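DNA photolyase (Agrobacterium tumefaciens, PDB 4U63) probably repairs cyclobutane pyrimidine dimers in ultraviolet-damaged DNA with light, using a flavin cofactor and a methenyltetrahydrofolate antenna. Local coordinates at residues W223-F237 against A256-I269. Sequence-based numbering, arbitrary orientation.
Sequences WTPGETGALDKLDDF and ATSLLSPHLAAGEI. With FAD (flavin-adenine dinucleotide), chain C.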
loop_
_atom_site.group_PDB
_atom_site.type_symbol
_atom_site.label_atom_id
_atom_site.label_comp_id
_atom_site.label_asym_id
_atom_site.label_seq_id
_atom_site.Cartn_x
_atom_site.Cartn_y
_atom_site.Cartn_z
ATOM N N TRP A 223 3.879 8.315 11.180
ATOM C CA TRP A 223 3.900 8.746 9.786
ATOM C C TRP A 223 4.081 10.237 9.576
ATOM O O TRP A 223 3.558 11.044 10.339
ATOM C CB TRP A 223 2.580 8.348 9.125
ATOM C CG TRP A 223 2.294 6.891 9.189
ATOM C CD1 TRP A 223 1.239 6.291 9.800
ATOM C CD2 TRP A 223 3.076 5.844 8.612
ATOM N NE1 TRP A 223 1.315 4.927 9.643
ATOM C CE2 TRP A 223 2.435 4.626 8.917
ATOM C CE3 TRP A 223 4.264 5.817 7.871
ATOM C CZ2 TRP A 223 2.944 3.381 8.501
ATOM C CZ3 TRP A 223 4.769 4.595 7.462
ATOM C CH2 TRP A 223 4.108 3.386 7.777
ATOM N N THR A 224 4.813 10.570 8.509
ATOM C CA THR A 224 4.948 11.942 8.002
ATOM C C THR A 224 4.724 11.855 6.492
ATOM O O THR A 224 5.670 11.656 5.725
ATOM C CB THR A 224 6.339 12.518 8.331
ATOM O OG1 THR A 224 6.522 12.500 9.744
ATOM C CG2 THR A 224 6.504 13.957 7.838
ATOM N N PRO A 225 3.463 11.968 6.053
ATOM C CA PRO A 225 3.201 11.808 4.623
ATOM C C PRO A 225 3.912 12.837 3.752
ATOM O O PRO A 225 4.114 13.975 4.163
ATOM C CB PRO A 225 1.681 11.981 4.534
ATOM C CG PRO A 225 1.199 11.492 5.840
ATOM C CD PRO A 225 2.202 12.062 6.807
ATOM N N GLY A 226 4.300 12.392 2.563
ATOM C CA GLY A 226 4.927 13.243 1.575
ATOM C C GLY A 226 6.322 12.787 1.230
ATOM O O GLY A 226 6.866 11.877 1.854
ATOM N N GLU A 227 6.901 13.454 0.237
ATOM C CA GLU A 227 8.224 13.119 -0.269
ATOM C C GLU A 227 9.356 13.256 0.760
ATOM O O GLU A 227 10.209 12.372 0.874
ATOM C CB GLU A 227 8.527 13.994 -1.471
ATOM C CG GLU A 227 9.858 13.674 -2.096
ATOM C CD GLU A 227 10.027 14.315 -3.434
ATOM O OE1 GLU A 227 9.540 15.461 -3.641
ATOM O OE2 GLU A 227 10.655 13.670 -4.288
ATOM N N THR A 228 9.381 14.365 1.484
ATOM C CA THR A 228 10.393 14.557 2.543
ATOM C C THR A 228 10.317 13.428 3.584
ATOM O O THR A 228 11.343 12.864 3.972
ATOM C CB THR A 228 10.245 15.924 3.216
ATOM O OG1 THR A 228 10.481 16.947 2.240
ATOM C CG2 THR A 228 11.241 16.086 4.376
ATOM N N GLY A 229 9.109 13.097 4.021
ATOM C CA GLY A 229 8.910 11.964 4.935
ATOM C C GLY A 229 9.374 10.642 4.358
ATOM O O GLY A 229 9.982 9.835 5.066
ATOM N N ALA A 230 9.097 10.419 3.067
ATOM C CA ALA A 230 9.535 9.199 2.394
ATOM C C ALA A 230 11.049 9.060 2.401
ATOM O O ALA A 230 11.576 7.997 2.733
ATOM C CB ALA A 230 9.011 9.140 0.955
ATOM N N LEU A 231 11.735 10.146 2.051
ATOM C CA LEU A 231 13.199 10.157 2.006
ATOM C C LEU A 231 13.782 9.994 3.416
ATOM O O LEU A 231 14.772 9.295 3.586
ATOM C CB LEU A 231 13.716 11.422 1.299
ATOM C CG LEU A 231 13.229 11.572 -0.162
ATOM C CD1 LEU A 231 13.451 12.986 -0.693
ATOM C CD2 LEU A 231 13.872 10.542 -1.083
ATOM N N ASP A 232 13.147 10.608 4.418
ATOM C CA ASP A 232 13.537 10.401 5.824
ATOM C C ASP A 232 13.405 8.923 6.231
ATOM O O ASP A 232 14.290 8.385 6.888
ATOM C CB ASP A 232 12.699 11.259 6.773
ATOM C CG ASP A 232 13.050 12.750 6.714
ATOM O OD1 ASP A 232 14.092 13.139 6.128
ATOM O OD2 ASP A 232 12.264 13.549 7.269
ATOM N N LYS A 233 12.310 8.269 5.834
ATOM C CA LYS A 233 12.140 6.824 6.104
ATOM C C LYS A 233 13.198 5.984 5.402
ATOM O O LYS A 233 13.762 5.060 5.981
ATOM C CB LYS A 233 10.754 6.333 5.670
ATOM C CG LYS A 233 9.630 6.733 6.609
ATOM C CD LYS A 233 9.534 5.824 7.820
ATOM C CE LYS A 233 8.232 6.026 8.587
ATOM N NZ LYS A 233 8.162 7.358 9.245
ATOM N N LEU A 234 13.449 6.296 4.138
ATOM C CA LEU A 234 14.457 5.561 3.386
ATOM C C LEU A 234 15.839 5.740 4.012
ATOM O O LEU A 234 16.547 4.749 4.262
ATOM C CB LEU A 234 14.467 5.983 1.920
ATOM C CG LEU A 234 15.526 5.304 1.041
ATOM C CD1 LEU A 234 15.346 3.794 1.004
ATOM C CD2 LEU A 234 15.487 5.887 -0.364
ATOM N N ASP A 235 16.215 6.993 4.260
ATOM C CA ASP A 235 17.509 7.324 4.887
ATOM C C ASP A 235 17.722 6.595 6.215
ATOM O O ASP A 235 18.798 6.019 6.478
ATOM C CB ASP A 235 17.613 8.834 5.154
ATOM C CG ASP A 235 17.842 9.661 3.893
ATOM O OD1 ASP A 235 18.080 9.099 2.807
ATOM O OD2 ASP A 235 17.781 10.906 4.000
ATOM N N ASP A 236 16.705 6.641 7.059
ATOM C CA ASP A 236 16.784 6.005 8.360
ATOM C C ASP A 236 16.920 4.483 8.248
ATOM O O ASP A 236 17.660 3.863 9.014
ATOM C CB ASP A 236 15.562 6.361 9.204
ATOM C CG ASP A 236 15.685 5.852 10.627
ATOM O OD1 ASP A 236 16.707 6.153 11.296
ATOM O OD2 ASP A 236 14.764 5.151 11.070
ATOM N N PHE A 237 16.216 3.889 7.279
ATOM C CA PHE A 237 16.297 2.464 7.066
ATOM C C PHE A 237 17.692 2.048 6.586
ATOM O O PHE A 237 18.273 1.089 7.105
ATOM C CB PHE A 237 15.239 1.993 6.066
ATOM C CG PHE A 237 15.226 0.507 5.863
ATOM C CD1 PHE A 237 14.850 -0.339 6.901
ATOM C CD2 PHE A 237 15.591 -0.058 4.635
ATOM C CE1 PHE A 237 14.832 -1.710 6.725
ATOM C CE2 PHE A 237 15.589 -1.434 4.462
ATOM C CZ PHE A 237 15.208 -2.257 5.505
ATOM N N ALA A 256 11.958 -3.643 12.675
ATOM C CA ALA A 256 13.037 -4.058 11.773
ATOM C C ALA A 256 12.796 -3.799 10.285
ATOM O O ALA A 256 13.683 -4.083 9.473
ATOM C CB ALA A 256 13.331 -5.531 12.004
ATOM N N THR A 257 11.622 -3.271 9.929
ATOM C CA THR A 257 11.252 -3.044 8.537
ATOM C C THR A 257 11.351 -1.556 8.162
ATOM O O THR A 257 11.541 -0.693 9.026
ATOM C CB THR A 257 9.838 -3.607 8.249
ATOM O OG1 THR A 257 8.834 -2.792 8.866
ATOM C CG2 THR A 257 9.712 -5.054 8.775
ATOM N N SER A 258 11.227 -1.261 6.869
ATOM C CA SER A 258 11.444 0.115 6.374
ATOM C C SER A 258 10.308 1.111 6.625
ATOM O O SER A 258 10.542 2.306 6.681
ATOM C CB SER A 258 11.728 0.088 4.881
ATOM O OG SER A 258 10.545 -0.193 4.136
ATOM N N LEU A 259 9.076 0.611 6.730
ATOM C CA LEU A 259 7.867 1.455 6.827
ATOM C C LEU A 259 7.732 2.394 5.598
ATOM O O LEU A 259 7.199 3.487 5.676
ATOM C CB LEU A 259 7.827 2.226 8.160
ATOM C CG LEU A 259 7.822 1.390 9.448
ATOM C CD1 LEU A 259 7.746 2.317 10.649
ATOM C CD2 LEU A 259 6.686 0.379 9.487
ATOM N N LEU A 260 8.206 1.923 4.446
ATOM C CA LEU A 260 8.104 2.687 3.219
ATOM C C LEU A 260 6.767 2.470 2.498
ATOM O O LEU A 260 6.438 3.227 1.574
ATOM C CB LEU A 260 9.256 2.324 2.281
ATOM C CG LEU A 260 10.602 2.955 2.662
ATOM C CD1 LEU A 260 11.717 2.299 1.854
ATOM C CD2 LEU A 260 10.601 4.467 2.441
ATOM N N SER A 261 5.993 1.459 2.911
ATOM C CA SER A 261 4.840 1.020 2.095
ATOM C C SER A 261 3.849 2.131 1.701
ATOM O O SER A 261 3.466 2.195 0.535
ATOM C CB SER A 261 4.103 -0.183 2.721
ATOM O OG SER A 261 3.638 0.086 4.032
ATOM N N PRO A 262 3.438 3.012 2.650
ATOM C CA PRO A 262 2.479 4.034 2.206
ATOM C C PRO A 262 3.100 5.118 1.332
ATOM O O PRO A 262 2.407 5.730 0.521
ATOM C CB PRO A 262 1.966 4.627 3.516
ATOM C CG PRO A 262 3.114 4.470 4.442
ATOM C CD PRO A 262 3.734 3.152 4.090
ATOM N N HIS A 263 4.402 5.345 1.496
ATOM C CA HIS A 263 5.128 6.271 0.636
ATOM C C HIS A 263 5.219 5.721 -0.789
ATOM O O HIS A 263 5.045 6.458 -1.742
ATOM C CB HIS A 263 6.517 6.566 1.205
ATOM C CG HIS A 263 6.483 7.267 2.524
ATOM N ND1 HIS A 263 6.106 8.582 2.647
ATOM C CD2 HIS A 263 6.777 6.840 3.776
ATOM C CE1 HIS A 263 6.174 8.941 3.916
ATOM N NE2 HIS A 263 6.579 7.901 4.622
ATOM N N LEU A 264 5.480 4.422 -0.909
ATOM C CA LEU A 264 5.513 3.741 -2.214
ATOM C C LEU A 264 4.130 3.729 -2.854
ATOM O O LEU A 264 3.990 4.007 -4.048
ATOM C CB LEU A 264 6.071 2.312 -2.077
ATOM C CG LEU A 264 7.596 2.208 -1.968
ATOM C CD1 LEU A 264 8.017 0.848 -1.438
ATOM C CD2 LEU A 264 8.265 2.474 -3.308
ATOM N N ALA A 265 3.113 3.438 -2.054
ATOM C CA ALA A 265 1.722 3.406 -2.534
ATOM C C ALA A 265 1.268 4.761 -3.080
ATOM O O ALA A 265 0.580 4.832 -4.095
ATOM C CB ALA A 265 0.800 2.973 -1.410
ATOM N N ALA A 266 1.655 5.831 -2.389
ATOM C CA ALA A 266 1.293 7.202 -2.778
ATOM C C ALA A 266 2.217 7.797 -3.856
ATOM O O ALA A 266 1.977 8.914 -4.320
ATOM C CB ALA A 266 1.287 8.100 -1.539
ATOM N N GLY A 267 3.270 7.063 -4.241
ATOM C CA GLY A 267 4.234 7.523 -5.241
ATOM C C GLY A 267 5.085 8.685 -4.772
ATOM O O GLY A 267 5.544 9.507 -5.586
ATOM N N GLU A 268 5.303 8.742 -3.462
ATOM C CA GLU A 268 6.122 9.785 -2.838
ATOM C C GLU A 268 7.604 9.467 -2.960
ATOM O O GLU A 268 8.467 10.335 -2.728
ATOM C CB GLU A 268 5.712 9.966 -1.382
ATOM C CG GLU A 268 4.311 10.529 -1.290
ATOM C CD GLU A 268 3.669 10.425 0.068
ATOM O OE1 GLU A 268 4.301 9.947 1.034
ATOM O OE2 GLU A 268 2.490 10.832 0.167
ATOM N N ILE A 269 7.895 8.218 -3.304
ATOM C CA ILE A 269 9.251 7.777 -3.615
ATOM C C ILE A 269 9.114 6.673 -4.665
ATOM O O ILE A 269 8.160 5.904 -4.626
ATOM C CB ILE A 269 9.999 7.300 -2.342
ATOM C CG1 ILE A 269 11.481 7.057 -2.644
ATOM C CG2 ILE A 269 9.348 6.057 -1.728
ATOM C CD1 ILE A 269 12.341 7.032 -1.409
HETATM P PA FAD C . 9.358 -3.846 4.226
HETATM O O1A FAD C . 9.589 -5.178 4.863
HETATM O O2A FAD C . 10.256 -2.711 4.588
HETATM O O5B FAD C . 9.325 -4.104 2.642
HETATM C C5B FAD C . 9.662 -3.083 1.696
HETATM C C4B FAD C . 8.560 -2.880 0.666
HETATM O O4B FAD C . 8.317 -4.074 -0.076
HETATM C C3B FAD C . 7.226 -2.510 1.273
HETATM O O3B FAD C . 7.160 -1.120 1.628
HETATM C C2B FAD C . 6.265 -2.916 0.177
HETATM O O2B FAD C . 6.170 -1.915 -0.839
HETATM C C1B FAD C . 6.920 -4.145 -0.403
HETATM N N9A FAD C . 6.405 -5.419 0.147
HETATM C C8A FAD C . 6.900 -6.081 1.208
HETATM N N7A FAD C . 6.224 -7.227 1.427
HETATM C C5A FAD C . 5.275 -7.324 0.471
HETATM C C6A FAD C . 4.221 -8.288 0.143
HETATM N N6A FAD C . 4.061 -9.398 0.891
HETATM N N1A FAD C . 3.437 -8.008 -0.922
HETATM C C2A FAD C . 3.599 -6.886 -1.661
HETATM N N3A FAD C . 4.552 -5.966 -1.406
HETATM C C4A FAD C . 5.397 -6.132 -0.369
HETATM N N1 FAD C . 1.339 -4.116 1.095
HETATM C C2 FAD C . 1.009 -2.913 0.576
HETATM O O2 FAD C . 1.946 -2.184 0.178
HETATM N N3 FAD C . -0.281 -2.502 0.478
HETATM C C4 FAD C . -1.317 -3.274 0.893
HETATM O O4 FAD C . -2.513 -2.895 0.786
HETATM C C4X FAD C . -1.026 -4.597 1.482
HETATM N N5 FAD C . -1.995 -5.436 1.953
HETATM C C5X FAD C . -1.674 -6.660 2.465
HETATM C C6 FAD C . -2.659 -7.528 2.918
HETATM C C7 FAD C . -2.341 -8.778 3.456
HETATM C C7M FAD C . -3.428 -9.708 3.945
HETATM C C8 FAD C . -0.925 -9.195 3.557
HETATM C C8M FAD C . -0.520 -10.538 4.125
HETATM C C9 FAD C . 0.052 -8.343 3.115
HETATM C C9A FAD C . -0.244 -7.091 2.567
HETATM N N10 FAD C . 0.782 -6.209 2.116
HETATM C C10 FAD C . 0.409 -4.971 1.565
HETATM C "C1'" FAD C . 2.201 -6.586 2.121
HETATM C "C2'" FAD C . 3.071 -6.251 3.312
HETATM O "O2'" FAD C . 2.464 -6.768 4.502
HETATM C "C3'" FAD C . 3.340 -4.763 3.426
HETATM O "O3'" FAD C . 3.882 -4.250 2.213
HETATM C "C4'" FAD C . 4.321 -4.524 4.574
HETATM O "O4'" FAD C . 3.679 -4.836 5.808
HETATM C "C5'" FAD C . 4.764 -3.075 4.566
HETATM O "O5'" FAD C . 5.683 -2.790 5.630
HETATM P P FAD C . 7.142 -2.230 5.258
HETATM O O1P FAD C . 7.861 -1.942 6.529
HETATM O O2P FAD C . 7.030 -1.081 4.296
HETATM O O3P FAD C . 7.799 -3.489 4.506
HETATM O O HOH W 1 6.621 8.705 7.232
HETATM O O HOH W 2 11.017 10.964 -3.850
HETATM O O HOH W 3 12.518 3.661 7.926
#
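L234 splits its methyls between two partners: CD2 meets I269 CD1 at 3.5 Å, while CD1 rests against L260 CD1. One turn back, A230 CA sits over the middle of the H263 imidazole, 3.5 Å from its centroid, a CH-pi contact, and A230 CB also touches I269. K233 lays its aliphatic chain past H263 and L259, bending at chi2 and chi4. Two more aromatic faces add to the packing. With CG anti to the backbone N (chi1 -177°), F237 offers one face to S258 CB, 3.7 Å from the ring centroid. P262 CG sits over the six-membered ring of W223, toward its rim, with the L259 carbonyl oxygen in plane at the ring's edge.

The polar network starts at the nitrogens of H263. Its ND1 donates to E268 OE1 (2.8 Å), and the same oxygen accepts a weak bond from G226 N, 2.9 Å away; S77 and W73 hold the other carboxylate oxygen, OE2. On the far side of the imidazole a water joins H263 NE2 (2.7 Å) to T224 N and K233 NZ, the lysine also bonding I222 O. A second water bridges K233 O and S258 O.

From T257 onward the loop turns to the cofactor: S258 OG donates to FAD O2A at 2.6 Å and accepts from L260 N in an ST turn, while T257 OG1 and L259 N both reach FAD O1P. Helix 227-237 thus backs the diphosphate-binding loop and short helix 261-265 of the photolyase FAD pocket.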